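Local coordinates for protein carbon monoxide dehydrogenase (Thermococcus sp. AM4, PDB 6T7J) that catalyses the oxidation of carbon monoxide to carbon dioxide, probably with ferredoxin as electron acceptor, and is captured here with a nickel-free, broken active-site cluster, at residues L89-A94 with E199-T204; L189-D194 with G219-L224; L465-I470 with A487-M492; C481-A486 with C516-S521. All coordinates share one frame; numbering follows the deposited sequence.

Interaction 1 of 4, residues L89-A94 with E199-T204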
loop_
_atom_site.group_PDB
_atom_site.type_symbol
_atom_site.label_atom_id
_atom_site.label_comp_id
_atom_site.label_asym_id
_atom_site.label_seq_id
_atom_site.Cartn_x
_atom_site.Cartn_y
_atom_site.Cartn_z
ATOM N N LEU A 89 -1.969 -2.357 -11.191
ATOM C CA LEU A 89 -1.544 -1.001 -11.531
ATOM C C LEU A 89 -1.854 -0.023 -10.400
ATOM O O LEU A 89 -1.070 0.898 -10.126
ATOM C CB LEU A 89 -2.210 -0.548 -12.830
ATOM C CG LEU A 89 -1.514 0.622 -13.527
ATOM C CD1 LEU A 89 -0.256 0.145 -14.244
ATOM C CD2 LEU A 89 -2.457 1.320 -14.494
ATOM N N LEU A 90 -3.000 -0.203 -9.737
ATOM C CA LEU A 90 -3.345 0.650 -8.607
ATOM C C LEU A 90 -2.316 0.523 -7.494
ATOM O O LEU A 90 -1.954 1.518 -6.855
ATOM C CB LEU A 90 -4.739 0.296 -8.088
ATOM C CG LEU A 90 -5.264 1.235 -7.004
ATOM C CD1 LEU A 90 -5.140 2.646 -7.499
ATOM C CD2 LEU A 90 -6.707 0.930 -6.635
ATOM N N ARG A 91 -1.827 -0.693 -7.248
ATOM C CA ARG A 91 -0.813 -0.858 -6.209
ATOM C C ARG A 91 0.519 -0.245 -6.628
ATOM O O ARG A 91 1.257 0.270 -5.779
ATOM C CB ARG A 91 -0.652 -2.335 -5.852
ATOM C CG ARG A 91 -1.846 -2.890 -5.090
ATOM C CD ARG A 91 -1.481 -4.074 -4.216
ATOM N NE ARG A 91 -2.617 -4.489 -3.397
ATOM C CZ ARG A 91 -2.676 -5.630 -2.718
ATOM N NH1 ARG A 91 -1.659 -6.480 -2.756
ATOM N NH2 ARG A 91 -3.757 -5.921 -2.002
ATOM N N MET A 92 0.833 -0.266 -7.926
ATOM C CA MET A 92 2.015 0.458 -8.396
ATOM C C MET A 92 1.889 1.954 -8.113
ATOM O O MET A 92 2.830 2.596 -7.618
ATOM C CB MET A 92 2.227 0.211 -9.890
ATOM C CG MET A 92 2.522 -1.233 -10.254
ATOM S SD MET A 92 3.043 -1.416 -11.971
ATOM C CE MET A 92 4.827 -1.400 -11.784
ATOM N N ILE A 93 0.726 2.528 -8.434
ATOM C CA ILE A 93 0.494 3.946 -8.160
ATOM C C ILE A 93 0.605 4.223 -6.665
ATOM O O ILE A 93 1.192 5.230 -6.244
ATOM C CB ILE A 93 -0.877 4.386 -8.708
ATOM C CG1 ILE A 93 -0.892 4.324 -10.235
ATOM C CG2 ILE A 93 -1.218 5.794 -8.227
ATOM C CD1 ILE A 93 -2.256 4.572 -10.832
ATOM N N ALA A 94 0.031 3.339 -5.843
ATOM C CA ALA A 94 0.101 3.499 -4.396
ATOM C C ALA A 94 1.543 3.531 -3.914
ATOM O O ALA A 94 1.911 4.386 -3.101
ATOM C CB ALA A 94 -0.668 2.372 -3.706
ATOM N N GLU A 199 -6.256 3.754 0.909
ATOM C CA GLU A 199 -7.479 3.365 0.217
ATOM C C GLU A 199 -7.176 2.552 -1.031
ATOM O O GLU A 199 -7.958 1.667 -1.388
ATOM C CB GLU A 199 -8.321 4.589 -0.151
ATOM C CG GLU A 199 -9.545 4.237 -1.005
ATOM C CD GLU A 199 -10.595 5.330 -1.040
ATOM O OE1 GLU A 199 -11.504 5.248 -1.894
ATOM O OE2 GLU A 199 -10.517 6.264 -0.215
ATOM N N CYS A 200 -6.066 2.829 -1.718
ATOM C CA CYS A 200 -5.695 1.939 -2.815
ATOM C C CYS A 200 -5.381 0.546 -2.279
ATOM O O CYS A 200 -5.847 -0.461 -2.823
ATOM C CB CYS A 200 -4.505 2.492 -3.606
ATOM S SG CYS A 200 -4.759 4.031 -4.512
ATOM N N MET A 201 -4.612 0.475 -1.187
ATOM C CA MET A 201 -4.312 -0.837 -0.609
ATOM C C MET A 201 -5.577 -1.563 -0.157
ATOM O O MET A 201 -5.616 -2.799 -0.149
ATOM C CB MET A 201 -3.328 -0.697 0.552
ATOM C CG MET A 201 -1.929 -0.277 0.121
ATOM S SD MET A 201 -1.380 -1.123 -1.378
ATOM C CE MET A 201 -1.200 -2.804 -0.774
ATOM N N HIS A 202 -6.620 -0.815 0.215
ATOM C CA HIS A 202 -7.888 -1.434 0.598
ATOM C C HIS A 202 -8.698 -1.872 -0.621
ATOM O O HIS A 202 -9.279 -2.963 -0.619
ATOM C CB HIS A 202 -8.704 -0.467 1.462
ATOM C CG HIS A 202 -10.080 -0.960 1.796
ATOM N ND1 HIS A 202 -11.154 -0.112 1.960
ATOM C CD2 HIS A 202 -10.556 -2.212 1.999
ATOM C CE1 HIS A 202 -12.233 -0.818 2.248
ATOM N NE2 HIS A 202 -11.898 -2.096 2.276
ATOM N N ARG A 203 -8.745 -1.043 -1.667
ATOM C CA ARG A 203 -9.556 -1.354 -2.842
ATOM C C ARG A 203 -9.057 -2.608 -3.548
ATOM O O ARG A 203 -9.857 -3.422 -4.027
ATOM C CB ARG A 203 -9.554 -0.170 -3.810
ATOM C CG ARG A 203 -10.480 0.968 -3.431
ATOM C CD ARG A 203 -10.448 2.070 -4.482
ATOM N NE ARG A 203 -11.284 3.208 -4.109
ATOM C CZ ARG A 203 -12.503 3.433 -4.589
ATOM N NH1 ARG A 203 -13.188 4.493 -4.186
ATOM N NH2 ARG A 203 -13.038 2.597 -5.469
ATOM N N THR A 204 -7.738 -2.779 -3.627
ATOM C CA THR A 204 -7.143 -3.939 -4.275
ATOM C C THR A 204 -7.200 -5.196 -3.417
ATOM O O THR A 204 -6.934 -6.289 -3.933
ATOM C CB THR A 204 -5.690 -3.643 -4.642
ATOM O OG1 THR A 204 -4.936 -3.414 -3.444
ATOM C CG2 THR A 204 -5.612 -2.412 -5.530
#
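Ala94 and Cys200 bring the backbones nearest, CA to CA 6.2 Å, where the short segments of helix 81-115 and helix 193-203 run almost antiparallel (161°) with their axes 9.1 Å apart. Small groups meet at that point, Ala94 CB lying 3.8 Å from Cys200 CB. One turn earlier Leu90 holds CG anti to its backbone N (chi1 -173°) and directs its methyls at the facing segment: CD1 comes to 3.3 Å from Cys200 SG, whereas CD2 rests 3.7 Å from Thr204 CG2.

The polar part of the contact is centred on one hydroxyl. Arg91 NE donates to Thr204 OG1 at 2.6 Å with an N-H...O angle of 157°, and the oxygen lies close to the guanidinium plane; NH2 adds a weak bond to the same atom. Thr204 OG1 in turn donates to Cys200 O, so the hydroxyl relays the arginine onto a helix carbonyl. Met201, bent at chi2 and chi3, sets CE over one face of the guanidinium toward its rim, 3.4 Å from NE.

Arg91 NH2 also forms a salt bridge with Glu558 of the second subunit, and Thr204 O accepts from Asn57 of the SF4 pocket. A leucine in place of Arg91 would probably leave Thr204 OG1 without its donor and that Glu558 without its mate. With bonds at its edge and a methyl over one face, the guanidinium is held in orientation, and its charge, lying at the subunit interface with the side chain about 8 Å from the SF4 cluster, may influence the local potential.

Interaction 2 of 4, residues L189-D194 with G219-L224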
loop_
_atom_site.group_PDB
_atom_site.type_symbol
_atom_site.label_atom_id
_atom_site.label_comp_id
_atom_site.label_asym_id
_atom_site.label_seq_id
_atom_site.Cartn_x
_atom_site.Cartn_y
_atom_site.Cartn_z
ATOM N N LEU A 189 -10.710 14.447 -6.694
ATOM C CA LEU A 189 -9.991 15.401 -5.861
ATOM C C LEU A 189 -9.389 14.683 -4.659
ATOM O O LEU A 189 -10.130 14.050 -3.890
ATOM C CB LEU A 189 -10.917 16.523 -5.399
ATOM C CG LEU A 189 -11.227 17.614 -6.428
ATOM C CD1 LEU A 189 -12.311 18.548 -5.917
ATOM C CD2 LEU A 189 -9.972 18.391 -6.787
ATOM N N PRO A 190 -8.075 14.737 -4.462
ATOM C CA PRO A 190 -7.471 14.053 -3.315
ATOM C C PRO A 190 -7.731 14.798 -2.016
ATOM O O PRO A 190 -7.784 16.029 -1.976
ATOM C CB PRO A 190 -5.979 14.038 -3.659
ATOM C CG PRO A 190 -5.790 15.234 -4.530
ATOM C CD PRO A 190 -7.069 15.404 -5.309
ATOM N N ARG A 191 -7.885 14.028 -0.940
ATOM C CA ARG A 191 -8.251 14.558 0.368
ATOM C C ARG A 191 -7.099 14.549 1.361
ATOM O O ARG A 191 -6.796 15.580 1.968
ATOM C CB ARG A 191 -9.439 13.762 0.927
ATOM C CG ARG A 191 -10.623 13.689 -0.029
ATOM C CD ARG A 191 -11.429 12.417 0.171
ATOM N NE ARG A 191 -10.670 11.227 -0.202
ATOM C CZ ARG A 191 -11.166 9.994 -0.205
ATOM N NH1 ARG A 191 -10.399 8.972 -0.558
ATOM N NH2 ARG A 191 -12.427 9.781 0.146
ATOM N N ALA A 192 -6.452 13.402 1.553
ATOM C CA ALA A 192 -5.257 13.304 2.381
ATOM C C ALA A 192 -4.385 12.197 1.808
ATOM O O ALA A 192 -4.890 11.118 1.486
ATOM C CB ALA A 192 -5.608 13.019 3.845
ATOM N N ILE A 193 -3.083 12.465 1.695
ATOM C CA ILE A 193 -2.208 11.632 0.867
ATOM C C ILE A 193 -2.157 10.202 1.392
ATOM O O ILE A 193 -2.447 9.237 0.665
ATOM C CB ILE A 193 -0.799 12.245 0.793
ATOM C CG1 ILE A 193 -0.870 13.751 0.535
ATOM C CG2 ILE A 193 -0.020 11.575 -0.297
ATOM C CD1 ILE A 193 0.488 14.440 0.575
ATOM N N ASP A 194 -1.753 10.045 2.657
ATOM C CA ASP A 194 -1.670 8.716 3.253
ATOM C C ASP A 194 -3.007 7.994 3.182
ATOM O O ASP A 194 -3.042 6.772 2.994
ATOM C CB ASP A 194 -1.190 8.817 4.701
ATOM C CG ASP A 194 0.228 9.355 4.811
ATOM O OD1 ASP A 194 0.896 9.502 3.766
ATOM O OD2 ASP A 194 0.675 9.632 5.946
ATOM N N GLY A 219 -6.927 5.584 -8.583
ATOM C CA GLY A 219 -5.522 5.742 -8.923
ATOM C C GLY A 219 -5.204 7.149 -9.386
ATOM O O GLY A 219 -4.160 7.710 -9.041
ATOM N N ILE A 220 -6.105 7.738 -10.174
ATOM C CA ILE A 220 -5.949 9.129 -10.592
ATOM C C ILE A 220 -5.942 10.047 -9.373
ATOM O O ILE A 220 -5.104 10.950 -9.257
ATOM C CB ILE A 220 -7.059 9.512 -11.589
ATOM C CG1 ILE A 220 -6.699 9.024 -12.996
ATOM C CG2 ILE A 220 -7.298 11.016 -11.582
ATOM C CD1 ILE A 220 -7.886 8.871 -13.913
ATOM N N ARG A 221 -6.879 9.822 -8.447
ATOM C CA ARG A 221 -6.939 10.635 -7.232
ATOM C C ARG A 221 -5.649 10.528 -6.421
ATOM O O ARG A 221 -5.133 11.533 -5.916
ATOM C CB ARG A 221 -8.143 10.220 -6.383
ATOM C CG ARG A 221 -8.200 10.881 -5.009
ATOM C CD ARG A 221 -9.624 10.931 -4.465
ATOM N NE ARG A 221 -10.196 9.600 -4.275
ATOM C CZ ARG A 221 -11.454 9.369 -3.911
ATOM N NH1 ARG A 221 -12.282 10.385 -3.695
ATOM N NH2 ARG A 221 -11.886 8.123 -3.764
ATOM N N THR A 222 -5.108 9.315 -6.296
ATOM C CA THR A 222 -3.881 9.114 -5.529
ATOM C C THR A 222 -2.683 9.760 -6.218
ATOM O O THR A 222 -1.835 10.383 -5.563
ATOM C CB THR A 222 -3.640 7.619 -5.319
ATOM O OG1 THR A 222 -4.785 7.033 -4.685
ATOM C CG2 THR A 222 -2.411 7.387 -4.453
ATOM N N SER A 223 -2.594 9.619 -7.542
ATOM C CA SER A 223 -1.533 10.286 -8.286
ATOM C C SER A 223 -1.617 11.797 -8.118
ATOM O O SER A 223 -0.588 12.477 -8.034
ATOM C CB SER A 223 -1.612 9.906 -9.762
ATOM O OG SER A 223 -2.638 10.638 -10.411
ATOM N N LEU A 224 -2.834 12.340 -8.067
ATOM C CA LEU A 224 -2.983 13.775 -7.844
ATOM C C LEU A 224 -2.536 14.161 -6.440
ATOM O O LEU A 224 -1.911 15.211 -6.249
ATOM C CB LEU A 224 -4.430 14.199 -8.089
ATOM C CG LEU A 224 -4.868 14.197 -9.554
ATOM C CD1 LEU A 224 -6.321 14.639 -9.690
ATOM C CD2 LEU A 224 -3.949 15.075 -10.388
#
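Arg191 and Arg221 meet by stacking: their guanidinium groups lie flat on each other, centres 3.8 Å apart and planes only 8° from parallel. Arg191 NH1 sits over the centre of the Arg221 group and Arg221 NH1 over that of Arg191. The bend at chi3 of Arg221 (62°) turns NE out of line with the chain before it, helping to bring the plate into this position.

Electrostatically the stack sets like charges together, with Arg191 NH1 3.6 Å from Arg221 NH2. Glu199 OE2 forms a salt bridge with Arg191 NH1 and Glu196 one with Arg191 NE, while the pairs of Arg221 with these two glutamates are long and weak; the carboxylates probably offset the repulsion.

The contact joins the loop leading into helix 193-203, with Ala192 at the N-cap, to the side of helix 212-242.

Van der Waals contacts complete it. Pro190 CG reaches Leu224 CB at 3.9 Å, the two side chains crossing at about a right angle, and Pro190 CB lies 3.5 Å from Arg221 O. Leu189 O approaches Arg221 CD at 3.2 Å.

Interaction 3 of 4, residues L465-I470 with A487-M492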
loop_
_atom_site.group_PDB
_atom_site.type_symbol
_atom_site.label_atom_id
_atom_site.label_comp_id
_atom_site.label_asym_id
_atom_site.label_seq_id
_atom_site.Cartn_x
_atom_site.Cartn_y
_atom_site.Cartn_z
ATOM N N LEU A 465 14.779 10.905 -28.211
ATOM C CA LEU A 465 13.542 11.674 -28.158
ATOM C C LEU A 465 13.826 13.158 -27.980
ATOM O O LEU A 465 13.221 13.998 -28.661
ATOM C CB LEU A 465 12.654 11.157 -27.026
ATOM C CG LEU A 465 11.285 11.829 -26.916
ATOM C CD1 LEU A 465 10.449 11.512 -28.136
ATOM C CD2 LEU A 465 10.572 11.389 -25.656
ATOM N N ALA A 466 14.747 13.505 -27.072
ATOM C CA ALA A 466 15.082 14.912 -26.876
ATOM C C ALA A 466 15.600 15.543 -28.167
ATOM O O ALA A 466 15.197 16.658 -28.529
ATOM C CB ALA A 466 16.111 15.052 -25.755
ATOM N N LYS A 467 16.486 14.836 -28.876
ATOM C CA LYS A 467 17.042 15.340 -30.128
ATOM C C LYS A 467 15.952 15.538 -31.172
ATOM O O LYS A 467 15.867 16.597 -31.810
ATOM C CB LYS A 467 18.094 14.365 -30.659
ATOM C CG LYS A 467 19.473 14.467 -30.039
ATOM C CD LYS A 467 20.453 13.632 -30.854
ATOM C CE LYS A 467 21.606 13.115 -30.015
ATOM N NZ LYS A 467 22.652 14.152 -29.807
ATOM N N GLU A 468 15.130 14.507 -31.386
ATOM C CA GLU A 468 14.092 14.586 -32.405
ATOM C C GLU A 468 13.089 15.683 -32.091
ATOM O O GLU A 468 12.508 16.270 -33.010
ATOM C CB GLU A 468 13.381 13.239 -32.540
ATOM C CG GLU A 468 14.229 12.138 -33.155
ATOM C CD GLU A 468 14.580 12.415 -34.605
ATOM O OE1 GLU A 468 15.786 12.429 -34.932
ATOM O OE2 GLU A 468 13.652 12.620 -35.417
ATOM N N LEU A 469 12.877 15.983 -30.808
ATOM C CA LEU A 469 11.949 17.051 -30.460
ATOM C C LEU A 469 12.575 18.426 -30.677
ATOM O O LEU A 469 11.951 19.309 -31.276
ATOM C CB LEU A 469 11.476 16.889 -29.014
ATOM C CG LEU A 469 10.459 15.767 -28.793
ATOM C CD1 LEU A 469 10.016 15.717 -27.345
ATOM C CD2 LEU A 469 9.260 15.930 -29.717
ATOM N N ILE A 470 13.814 18.624 -30.214
ATOM C CA ILE A 470 14.415 19.951 -30.337
ATOM C C ILE A 470 14.739 20.279 -31.790
ATOM O O ILE A 470 14.797 21.457 -32.163
ATOM C CB ILE A 470 15.671 20.093 -29.455
ATOM C CG1 ILE A 470 16.758 19.107 -29.876
ATOM C CG2 ILE A 470 15.336 19.920 -28.008
ATOM C CD1 ILE A 470 18.069 19.321 -29.158
ATOM N N ALA A 487 22.330 15.530 -19.802
ATOM C CA ALA A 487 23.530 16.243 -19.386
ATOM C C ALA A 487 24.788 15.499 -19.815
ATOM O O ALA A 487 25.760 16.119 -20.258
ATOM C CB ALA A 487 23.515 16.452 -17.871
ATOM N N MET A 488 24.786 14.170 -19.696
ATOM C CA MET A 488 25.962 13.401 -20.089
ATOM C C MET A 488 26.148 13.385 -21.601
ATOM O O MET A 488 27.282 13.272 -22.082
ATOM C CB MET A 488 25.863 11.975 -19.553
ATOM C CG MET A 488 25.905 11.878 -18.041
ATOM S SD MET A 488 25.777 10.178 -17.466
ATOM C CE MET A 488 24.199 9.708 -18.172
ATOM N N GLU A 489 25.058 13.491 -22.366
ATOM C CA GLU A 489 25.190 13.478 -23.818
ATOM C C GLU A 489 25.732 14.801 -24.348
ATOM O O GLU A 489 26.543 14.816 -25.281
ATOM C CB GLU A 489 23.845 13.162 -24.470
ATOM C CG GLU A 489 23.886 13.210 -25.985
ATOM C CD GLU A 489 24.240 11.868 -26.598
ATOM O OE1 GLU A 489 24.264 10.862 -25.857
ATOM O OE2 GLU A 489 24.491 11.820 -27.821
ATOM N N GLY A 490 25.301 15.917 -23.767
ATOM C CA GLY A 490 25.719 17.218 -24.245
ATOM C C GLY A 490 24.544 18.074 -24.661
ATOM O O GLY A 490 24.721 19.169 -25.202
ATOM N N LEU A 491 23.332 17.577 -24.411
ATOM C CA LEU A 491 22.118 18.303 -24.758
ATOM C C LEU A 491 21.835 19.467 -23.820
ATOM O O LEU A 491 20.875 20.209 -24.055
ATOM C CB LEU A 491 20.928 17.344 -24.771
ATOM C CG LEU A 491 21.006 16.226 -25.812
ATOM C CD1 LEU A 491 19.835 15.275 -25.660
ATOM C CD2 LEU A 491 21.050 16.809 -27.217
ATOM N N MET A 492 22.637 19.645 -22.770
ATOM C CA MET A 492 22.496 20.776 -21.863
ATOM C C MET A 492 23.747 21.643 -21.834
ATOM O O MET A 492 23.860 22.523 -20.973
ATOM C CB MET A 492 22.149 20.291 -20.453
ATOM C CG MET A 492 20.735 19.746 -20.332
ATOM S SD MET A 492 20.415 18.909 -18.769
ATOM C CE MET A 492 18.716 18.397 -19.010
#
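The side chains of Leu491 and Lys467 cross at about a right angle, the leucine methyl CD2 lying 4.0 Å from Lys467 CG and equally near its NZ. The other methyl, CD1, presses on Ala466 CB at 3.7 Å, and Ile470 CD1 makes a looser approach to Leu491 CD2 at 4.4 Å. Leu491 therefore touches three residues of helix 460-471 through its two branch tips alone.

Beside this apolar patch Lys467 NZ pairs with Glu489 OE2 in a salt bridge of 3.6 Å. The lysine is bent at chi4 and the glutamate at chi2 (90°); the two chains also cross at about a right angle. An alanine in place of Lys467 would probably leave Glu489 OE2 without this positive mate and open a gap beside Leu491 CD2.

Further out, the backbone explains how Leu491 is presented. Gly490 leaves helix 480-489 with a positive phi (121°), and Leu491 N probably bonds to Ala486 O, a pattern consistent with a Schellman motif. Helix 460-471 precedes strand 474-478 of a parallel alpha/beta sheet, and helix 480-489 with the turn after it follows that strand; Leu491 and Ile470 both also touch Cys516 on the adjoining edge strand.

The chemistry is split by depth: methyls meet in the buried part, and the ion pair bridges the partly exposed margin. At its separation the pair is likely to contribute by charge attraction more than by a directed bond.

Interaction 4 of 4, residues C481-A486 with C516-S521. With MSK (Broken Fe4S4 cluster), chain F.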
loop_
_atom_site.group_PDB
_atom_site.type_symbol
_atom_site.label_atom_id
_atom_site.label_comp_id
_atom_site.label_asym_id
_atom_site.label_seq_id
_atom_site.Cartn_x
_atom_site.Cartn_y
_atom_site.Cartn_z
ATOM N N CYS A 481 16.579 10.927 -14.186
ATOM C CA CYS A 481 17.625 10.264 -14.947
ATOM C C CYS A 481 17.570 10.628 -16.425
ATOM O O CYS A 481 18.597 10.530 -17.105
ATOM C CB CYS A 481 17.548 8.749 -14.745
ATOM S SG CYS A 481 17.968 8.205 -13.054
ATOM N N TRP A 482 16.421 11.086 -16.936
ATOM C CA TRP A 482 16.445 11.709 -18.256
ATOM C C TRP A 482 17.363 12.913 -18.260
ATOM O O TRP A 482 18.114 13.126 -19.219
ATOM C CB TRP A 482 15.058 12.153 -18.724
ATOM C CG TRP A 482 15.203 12.977 -19.998
ATOM C CD1 TRP A 482 15.257 12.499 -21.276
ATOM C CD2 TRP A 482 15.393 14.400 -20.101
ATOM N NE1 TRP A 482 15.432 13.530 -22.165
ATOM C CE2 TRP A 482 15.526 14.706 -21.469
ATOM C CE3 TRP A 482 15.452 15.442 -19.170
ATOM C CZ2 TRP A 482 15.712 16.007 -21.928
ATOM C CZ3 TRP A 482 15.641 16.734 -19.629
ATOM C CH2 TRP A 482 15.763 17.006 -20.995
ATOM N N SER A 483 17.293 13.745 -17.220
ATOM C CA SER A 483 18.143 14.923 -17.190
ATOM C C SER A 483 19.607 14.533 -17.035
ATOM O O SER A 483 20.479 15.153 -17.642
ATOM C CB SER A 483 17.704 15.872 -16.080
ATOM O OG SER A 483 16.348 16.231 -16.254
ATOM N N ILE A 484 19.882 13.486 -16.255
ATOM C CA ILE A 484 21.265 13.005 -16.176
ATOM C C ILE A 484 21.743 12.531 -17.545
ATOM O O ILE A 484 22.880 12.813 -17.952
ATOM C CB ILE A 484 21.397 11.903 -15.110
ATOM C CG1 ILE A 484 20.933 12.423 -13.751
ATOM C CG2 ILE A 484 22.840 11.429 -15.017
ATOM C CD1 ILE A 484 20.922 11.369 -12.668
ATOM N N ALA A 485 20.885 11.826 -18.287
ATOM C CA ALA A 485 21.256 11.346 -19.617
ATOM C C ALA A 485 21.503 12.507 -20.574
ATOM O O ALA A 485 22.494 12.521 -21.316
ATOM C CB ALA A 485 20.163 10.426 -20.160
ATOM N N ALA A 486 20.601 13.490 -20.574
ATOM C CA ALA A 486 20.755 14.649 -21.444
ATOM C C ALA A 486 22.011 15.433 -21.094
ATOM O O ALA A 486 22.701 15.945 -21.984
ATOM C CB ALA A 486 19.518 15.543 -21.350
ATOM N N CYS A 516 17.550 22.249 -23.919
ATOM C CA CYS A 516 17.049 21.244 -22.989
ATOM C C CYS A 516 17.219 21.775 -21.573
ATOM O O CYS A 516 18.335 22.118 -21.169
ATOM C CB CYS A 516 17.783 19.912 -23.163
ATOM S SG CYS A 516 17.519 19.126 -24.774
ATOM N N LEU A 517 16.120 21.835 -20.824
ATOM C CA LEU A 517 16.080 22.482 -19.516
ATOM C C LEU A 517 16.003 21.424 -18.417
ATOM O O LEU A 517 14.995 20.714 -18.286
ATOM C CB LEU A 517 14.908 23.458 -19.433
ATOM C CG LEU A 517 14.919 24.591 -20.467
ATOM C CD1 LEU A 517 13.848 25.624 -20.163
ATOM C CD2 LEU A 517 16.291 25.248 -20.545
ATOM N N HIS A 518 17.071 21.333 -17.628
ATOM C CA HIS A 518 17.114 20.485 -16.441
ATOM C C HIS A 518 16.304 21.152 -15.339
ATOM O O HIS A 518 16.715 22.185 -14.799
ATOM C CB HIS A 518 18.562 20.273 -16.005
ATOM C CG HIS A 518 18.736 19.213 -14.962
ATOM N ND1 HIS A 518 17.692 18.725 -14.206
ATOM C CD2 HIS A 518 19.842 18.551 -14.545
ATOM C CE1 HIS A 518 18.146 17.812 -13.367
ATOM N NE2 HIS A 518 19.448 17.685 -13.554
ATOM N N MET A 519 15.158 20.568 -14.991
ATOM C CA MET A 519 14.271 21.156 -14.000
ATOM C C MET A 519 14.350 20.464 -12.642
ATOM O O MET A 519 13.581 20.810 -11.739
ATOM C CB MET A 519 12.834 21.155 -14.522
ATOM C CG MET A 519 12.661 22.005 -15.769
ATOM S SD MET A 519 10.947 22.388 -16.164
ATOM C CE MET A 519 10.580 23.638 -14.933
ATOM N N GLY A 520 15.259 19.501 -12.470
ATOM C CA GLY A 520 15.585 18.969 -11.160
ATOM C C GLY A 520 15.345 17.467 -11.078
ATOM O O GLY A 520 15.606 16.728 -12.031
ATOM N N SER A 521 14.843 17.031 -9.923
ATOM C CA SER A 521 14.732 15.628 -9.563
ATOM C C SER A 521 13.317 15.114 -9.828
ATOM O O SER A 521 12.474 15.808 -10.404
ATOM C CB SER A 521 15.128 15.442 -8.097
ATOM O OG SER A 521 14.260 16.166 -7.240
HETATM S S1 MSK F . 16.133 8.066 -9.382
HETATM S S3 MSK F . 12.883 7.002 -9.988
HETATM S S4 MSK F . 15.487 5.418 -11.566
HETATM S S5 MSK F . 14.619 8.716 -12.107
HETATM FE FE1 MSK F . 14.597 9.528 -8.601
HETATM FE FE2 MSK F . 16.245 7.466 -11.628
HETATM FE FE3 MSK F . 13.688 6.560 -12.015
HETATM FE FE4 MSK F . 14.915 6.166 -9.633
#
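His518, whose ring packs against Ser483, accepts at ND1 from Gly520 N at 3.1 Å with an N-H...N angle of 145°. Its other ring nitrogen, NE2, is hydrogen-bonded to Asn308 OD1 of helix 304-314, and bonds at both nitrogens should fix the rotation of the imidazole.

This residue belongs to strand 516-518, an outer strand of a six-stranded parallel sheet with order 3-2-1-4-5-6, as in Rossmann-like alpha/beta folds. The facing helix 480-489 follows the neighbouring strand 474-478, and the backbones come nearest at Ser483 and His518, CA to CA 5.7 Å.

Ser483 CB stands over the centre of the imidazole face in a CH-pi contact, 3.4 Å from the centroid and 11° from the ring normal. Ser483 OG lies 3.5 Å from His518 ND1.

Trp482 closes the other end of the contact. A chi1 of 171° sets its CG anti to the backbone N; from there the far side of the six-membered ring reaches the strand. CH2 lies 4.2 Å from Cys516 CB, and Leu517 O approaches CZ3 at the ring edge. Ala486 CB, one turn along the helix, covers one indole face toward the rim, and His462 and Met492 also touch this side chain.

Gly520 has a positive phi, and its neighbour Ser521 hydrogen-bonds through OG to Glu309. At the start of the helical segment, pointing away from the strand, Cys481 SG binds iron FE2 of the broken, nickel-free cluster at 2.4 Å.

The four contacts form two touching pairs on different parts of the chain. Interactions 1 and 2 share helix 193-203 and adjoin through Glu199, which belongs to the first and bridges to an arginine of the second. Interactions 3 and 4 share helix 480-489, with centres 9 Å apart, whereas interactions 1 and 3 are about 35 Å apart between centres, on opposite sides of the chain's centre. All are mainly buried, but interaction 3 has a partly exposed ionic margin. Charged arginine chemistry marks the pair around helix 193-203, with interaction 1 reaching the second subunit; the sheet-associated pair relies mainly on apolar and aromatic packing, and interaction 4 alone includes a cluster ligand.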